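PDB 2QY1: pectate lyase II from Xanthomonas campestris pv. campestris, which probably cleaves pectate, the polygalacturonate of plant cell walls, by beta-elimination. Local coordinates for residues A239-V253 and W264-G278. The protein carries 2 engineered substitutions. Residues are numbered along the deposited sequence; the frame is centred on the assembly and turned at random.
Sequences AKIESNYFENIKNPV and WDLINNYVGSGITWG
Gly272 N donates to Phe246 O at 2.7 Å, and Phe246 N in turn donates to Tyr270 O at 2.9 Å, so that segment 264-278 holds both backbone polar atoms of Phe246. The second bond is almost straight, with 176° at the hydrogen. Just before it, Tyr270 N binds Asn244 O, so three bonds in sequence fix a parallel register of Tyr245 beside Tyr270 and Phe246 beside Val271. That register sets the two tyrosines alongside each other. Both CG atoms lie anti to the backbone N, which points the side chains the same way and brings the rings of Tyr245 and Tyr270 into an offset stack, with centroids 4.2 Å apart and planes 12° apart.

The same pairing precedes and follows this step. Strands 239-242 and 264-267 run parallel, their axes 14° apart, and Ile249 O accepts Thr276 N beyond the corner at Asn248. Equivalent positions on successive coils stacked in register are the signature of the right-handed parallel beta-helix of pectate lyases, with strand 215-226 continuing the stack on the far side of 239-253.

On the face carrying Ile241, its CB meets Leu266 CD2 at 3.7 Å, while CD1 lies against Trp264 CB. The Trp264 ring takes Val253 CG1 over one face, 3.8 Å from the centroid of its five-membered ring. A second CH-pi contact places Pro252 CD over the face of the Trp277 six-membered ring, 3.6 Å from its centroid, and Val253 O lies in plane at that ring's edge.

Water links the turns: one molecule donates to Glu242 OE1 and accepts from Asn268 ND2, whereas Glu242 OE2 is held by Tyr306 and His217. Another donates to Glu247 OE1 and accepts from Ser273 N at 2.9 Å; Tyr222 and Lys315 hold Glu247 OE2.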
# COMPACT_ATOMS: atom_id res chain seq x y z
N ALA A 239 5.37 -8.75 -12.34
CA ALA A 239 4.08 -8.10 -12.11
C ALA A 239 3.16 -8.27 -13.31
O ALA A 239 3.51 -7.92 -14.44
CB ALA A 239 4.27 -6.63 -11.80
N LYS A 240 1.97 -8.83 -13.07
CA LYS A 240 0.91 -8.83 -14.07
C LYS A 240 0.20 -7.48 -13.97
O LYS A 240 -0.53 -7.22 -13.01
CB LYS A 240 -0.06 -9.99 -13.85
CG LYS A 240 -1.14 -10.10 -14.92
CD LYS A 240 -2.03 -11.32 -14.71
CE LYS A 240 -3.04 -11.45 -15.85
NZ LYS A 240 -2.41 -11.82 -17.15
N ILE A 241 0.43 -6.63 -14.96
CA ILE A 241 -0.09 -5.27 -14.98
C ILE A 241 -1.23 -5.18 -16.00
O ILE A 241 -1.00 -5.20 -17.21
CB ILE A 241 1.02 -4.23 -15.28
CG1 ILE A 241 2.17 -4.37 -14.27
CG2 ILE A 241 0.46 -2.81 -15.29
CD1 ILE A 241 3.42 -3.56 -14.61
N GLU A 242 -2.46 -5.08 -15.49
CA GLU A 242 -3.66 -5.30 -16.29
C GLU A 242 -4.72 -4.22 -16.10
O GLU A 242 -5.05 -3.86 -14.98
CB GLU A 242 -4.25 -6.68 -15.94
CG GLU A 242 -5.48 -7.08 -16.72
CD GLU A 242 -6.08 -8.41 -16.27
OE1 GLU A 242 -7.07 -8.84 -16.89
OE2 GLU A 242 -5.56 -9.02 -15.31
N SER A 243 -5.23 -3.69 -17.21
CA SER A 243 -6.39 -2.79 -17.21
C SER A 243 -6.31 -1.62 -16.22
O SER A 243 -7.31 -1.25 -15.58
CB SER A 243 -7.69 -3.58 -16.99
OG SER A 243 -7.94 -4.45 -18.08
N ASN A 244 -5.13 -1.03 -16.08
CA ASN A 244 -4.96 0.18 -15.29
C ASN A 244 -5.24 1.41 -16.16
O ASN A 244 -5.36 1.31 -17.38
CB ASN A 244 -3.54 0.26 -14.70
CG ASN A 244 -3.19 -0.96 -13.85
OD1 ASN A 244 -2.53 -1.89 -14.32
ND2 ASN A 244 -3.63 -0.96 -12.61
N TYR A 245 -5.37 2.56 -15.51
CA TYR A 245 -5.57 3.84 -16.20
C TYR A 245 -4.40 4.75 -15.84
O TYR A 245 -4.29 5.19 -14.69
CB TYR A 245 -6.90 4.46 -15.76
CG TYR A 245 -7.43 5.59 -16.62
CD1 TYR A 245 -8.56 5.41 -17.42
CD2 TYR A 245 -6.81 6.85 -16.61
CE1 TYR A 245 -9.06 6.45 -18.20
CE2 TYR A 245 -7.30 7.89 -17.39
CZ TYR A 245 -8.43 7.69 -18.18
OH TYR A 245 -8.92 8.71 -18.95
N PHE A 246 -3.53 5.01 -16.81
CA PHE A 246 -2.35 5.85 -16.61
C PHE A 246 -2.52 7.21 -17.29
O PHE A 246 -2.89 7.27 -18.46
CB PHE A 246 -1.09 5.18 -17.18
CG PHE A 246 -0.73 3.88 -16.53
CD1 PHE A 246 -1.09 2.67 -17.12
CD2 PHE A 246 0.02 3.85 -15.35
CE1 PHE A 246 -0.74 1.46 -16.53
CE2 PHE A 246 0.38 2.65 -14.76
CZ PHE A 246 -0.01 1.44 -15.35
N GLU A 247 -2.23 8.29 -16.56
CA GLU A 247 -2.11 9.63 -17.16
C GLU A 247 -1.24 10.53 -16.29
O GLU A 247 -1.15 10.32 -15.07
CB GLU A 247 -3.48 10.27 -17.42
CG GLU A 247 -4.34 10.50 -16.18
CD GLU A 247 -5.66 11.19 -16.50
OE1 GLU A 247 -5.85 11.62 -17.66
OE2 GLU A 247 -6.50 11.31 -15.59
N ASN A 248 -0.62 11.53 -16.91
CA ASN A 248 0.28 12.46 -16.22
C ASN A 248 1.24 11.72 -15.29
O ASN A 248 1.27 11.95 -14.08
CB ASN A 248 -0.52 13.53 -15.47
CG ASN A 248 -1.49 14.28 -16.37
OD1 ASN A 248 -2.69 14.33 -16.11
ND2 ASN A 248 -0.97 14.86 -17.45
N ILE A 249 2.01 10.80 -15.86
CA ILE A 249 2.88 9.92 -15.09
C ILE A 249 4.24 9.76 -15.77
O ILE A 249 4.31 9.55 -16.99
CB ILE A 249 2.21 8.53 -14.80
CG1 ILE A 249 3.16 7.58 -14.07
CG2 ILE A 249 1.66 7.90 -16.08
CD1 ILE A 249 2.47 6.44 -13.32
N LYS A 250 5.30 9.90 -14.98
CA LYS A 250 6.66 9.66 -15.46
C LYS A 250 7.07 8.24 -15.10
O LYS A 250 6.79 7.78 -14.00
CB LYS A 250 7.63 10.68 -14.86
CG LYS A 250 9.04 10.62 -15.44
CD LYS A 250 9.91 11.74 -14.92
CE LYS A 250 11.28 11.71 -15.56
NZ LYS A 250 12.03 12.97 -15.32
N ASN A 251 7.73 7.56 -16.04
CA ASN A 251 8.13 6.15 -15.89
C ASN A 251 7.03 5.28 -15.26
O ASN A 251 7.24 4.72 -14.17
CB ASN A 251 9.43 6.05 -15.08
CG ASN A 251 10.52 6.95 -15.61
OD1 ASN A 251 11.01 7.83 -14.90
ND2 ASN A 251 10.91 6.75 -16.86
N PRO A 252 5.86 5.16 -15.93
CA PRO A 252 4.73 4.43 -15.35
C PRO A 252 5.03 2.96 -15.07
O PRO A 252 4.57 2.42 -14.06
CB PRO A 252 3.63 4.57 -16.41
CG PRO A 252 4.34 4.93 -17.67
CD PRO A 252 5.53 5.73 -17.25
N VAL A 253 5.78 2.32 -15.96
CA VAL A 253 6.21 0.94 -15.77
C VAL A 253 7.70 0.88 -16.05
O VAL A 253 8.15 1.15 -17.17
CB VAL A 253 5.44 -0.04 -16.69
CG1 VAL A 253 5.97 -1.45 -16.53
CG2 VAL A 253 3.94 -0.01 -16.38
N TRP A 264 7.53 -7.71 -16.35
CA TRP A 264 6.10 -7.40 -16.38
C TRP A 264 5.33 -8.07 -17.51
O TRP A 264 5.85 -8.26 -18.62
CB TRP A 264 5.86 -5.89 -16.40
CG TRP A 264 6.75 -5.13 -17.35
CD1 TRP A 264 6.61 -5.03 -18.70
CD2 TRP A 264 7.90 -4.36 -17.00
NE1 TRP A 264 7.62 -4.25 -19.22
CE2 TRP A 264 8.42 -3.82 -18.20
CE3 TRP A 264 8.55 -4.07 -15.79
CZ2 TRP A 264 9.56 -3.01 -18.22
CZ3 TRP A 264 9.68 -3.26 -15.81
CH2 TRP A 264 10.17 -2.74 -17.02
N ASP A 265 4.08 -8.43 -17.21
CA ASP A 265 3.13 -8.95 -18.18
C ASP A 265 2.04 -7.89 -18.34
O ASP A 265 1.22 -7.68 -17.44
CB ASP A 265 2.55 -10.28 -17.68
CG ASP A 265 1.85 -11.08 -18.77
OD1 ASP A 265 1.38 -10.49 -19.77
OD2 ASP A 265 1.75 -12.32 -18.62
N LEU A 266 2.04 -7.22 -19.49
CA LEU A 266 1.16 -6.09 -19.74
C LEU A 266 -0.01 -6.46 -20.65
O LEU A 266 0.20 -7.03 -21.72
CB LEU A 266 1.95 -4.93 -20.37
CG LEU A 266 2.97 -4.18 -19.50
CD1 LEU A 266 3.99 -3.46 -20.38
CD2 LEU A 266 2.29 -3.19 -18.57
N ILE A 267 -1.23 -6.15 -20.21
CA ILE A 267 -2.43 -6.37 -21.02
C ILE A 267 -3.50 -5.32 -20.72
O ILE A 267 -3.76 -5.01 -19.55
CB ILE A 267 -3.06 -7.79 -20.85
CG1 ILE A 267 -2.05 -8.84 -20.35
CG2 ILE A 267 -3.71 -8.25 -22.16
CD1 ILE A 267 -1.94 -8.93 -18.83
N ASN A 268 -4.12 -4.80 -21.77
CA ASN A 268 -5.33 -3.96 -21.69
C ASN A 268 -5.24 -2.68 -20.86
O ASN A 268 -6.26 -2.14 -20.43
CB ASN A 268 -6.53 -4.80 -21.22
CG ASN A 268 -6.92 -5.88 -22.21
OD1 ASN A 268 -6.69 -5.76 -23.42
ND2 ASN A 268 -7.53 -6.95 -21.71
N ASN A 269 -4.02 -2.17 -20.65
CA ASN A 269 -3.84 -0.93 -19.91
C ASN A 269 -4.28 0.29 -20.72
O ASN A 269 -3.96 0.40 -21.90
CB ASN A 269 -2.38 -0.76 -19.47
CG ASN A 269 -1.95 -1.83 -18.48
OD1 ASN A 269 -1.18 -2.73 -18.82
ND2 ASN A 269 -2.45 -1.74 -17.25
N TYR A 270 -5.04 1.18 -20.08
CA TYR A 270 -5.41 2.45 -20.70
C TYR A 270 -4.28 3.44 -20.50
O TYR A 270 -3.94 3.78 -19.36
CB TYR A 270 -6.72 3.00 -20.12
CG TYR A 270 -7.19 4.28 -20.80
CD1 TYR A 270 -8.18 4.25 -21.78
CD2 TYR A 270 -6.63 5.52 -20.46
CE1 TYR A 270 -8.61 5.42 -22.41
CE2 TYR A 270 -7.05 6.69 -21.09
CZ TYR A 270 -8.04 6.63 -22.06
OH TYR A 270 -8.46 7.79 -22.67
N VAL A 271 -3.71 3.91 -21.60
CA VAL A 271 -2.61 4.87 -21.57
C VAL A 271 -3.10 6.22 -22.07
O VAL A 271 -3.35 6.40 -23.27
CB VAL A 271 -1.41 4.37 -22.42
CG1 VAL A 271 -0.20 5.28 -22.24
CG2 VAL A 271 -1.04 2.94 -22.05
N GLY A 272 -3.26 7.17 -21.16
CA GLY A 272 -3.79 8.49 -21.49
C GLY A 272 -2.71 9.48 -21.90
O GLY A 272 -1.64 9.09 -22.37
N SER A 273 -3.02 10.76 -21.73
CA SER A 273 -2.09 11.84 -22.06
C SER A 273 -1.09 12.09 -20.93
O SER A 273 -1.32 11.68 -19.79
CB SER A 273 -2.85 13.13 -22.38
OG SER A 273 -3.66 13.52 -21.29
N GLY A 274 0.02 12.75 -21.26
CA GLY A 274 1.01 13.17 -20.27
C GLY A 274 1.91 12.07 -19.74
O GLY A 274 2.38 12.15 -18.60
N ILE A 275 2.17 11.05 -20.56
CA ILE A 275 3.14 10.02 -20.22
C ILE A 275 4.53 10.51 -20.59
O ILE A 275 4.78 10.89 -21.74
CB ILE A 275 2.87 8.68 -20.96
CG1 ILE A 275 1.37 8.31 -20.95
CG2 ILE A 275 3.76 7.56 -20.42
CD1 ILE A 275 0.80 7.94 -19.59
N THR A 276 5.44 10.52 -19.61
CA THR A 276 6.83 10.89 -19.86
C THR A 276 7.78 9.81 -19.36
O THR A 276 7.40 8.97 -18.55
CB THR A 276 7.20 12.26 -19.24
OG1 THR A 276 6.99 12.23 -17.82
CG2 THR A 276 6.38 13.39 -19.86
N TRP A 277 9.01 9.84 -19.86
CA TRP A 277 10.02 8.85 -19.50
C TRP A 277 11.36 9.50 -19.21
O TRP A 277 11.68 10.56 -19.77
CB TRP A 277 10.17 7.82 -20.62
CG TRP A 277 8.92 7.04 -20.93
CD1 TRP A 277 7.98 7.34 -21.87
CD2 TRP A 277 8.49 5.84 -20.29
NE1 TRP A 277 6.98 6.39 -21.86
CE2 TRP A 277 7.27 5.46 -20.89
CE3 TRP A 277 9.01 5.04 -19.26
CZ2 TRP A 277 6.56 4.32 -20.51
CZ3 TRP A 277 8.30 3.91 -18.87
CH2 TRP A 277 7.10 3.55 -19.50
N GLY A 278 12.15 8.86 -18.36
CA GLY A 278 13.48 9.34 -18.01
C GLY A 278 14.47 8.21 -17.79
O GLY A 278 14.08 7.06 -17.58
O HOH W 1 -7.96 -7.24 -18.90
O HOH W 2 -5.57 11.25 -20.35
O HOH W 3 -2.25 15.61 -19.76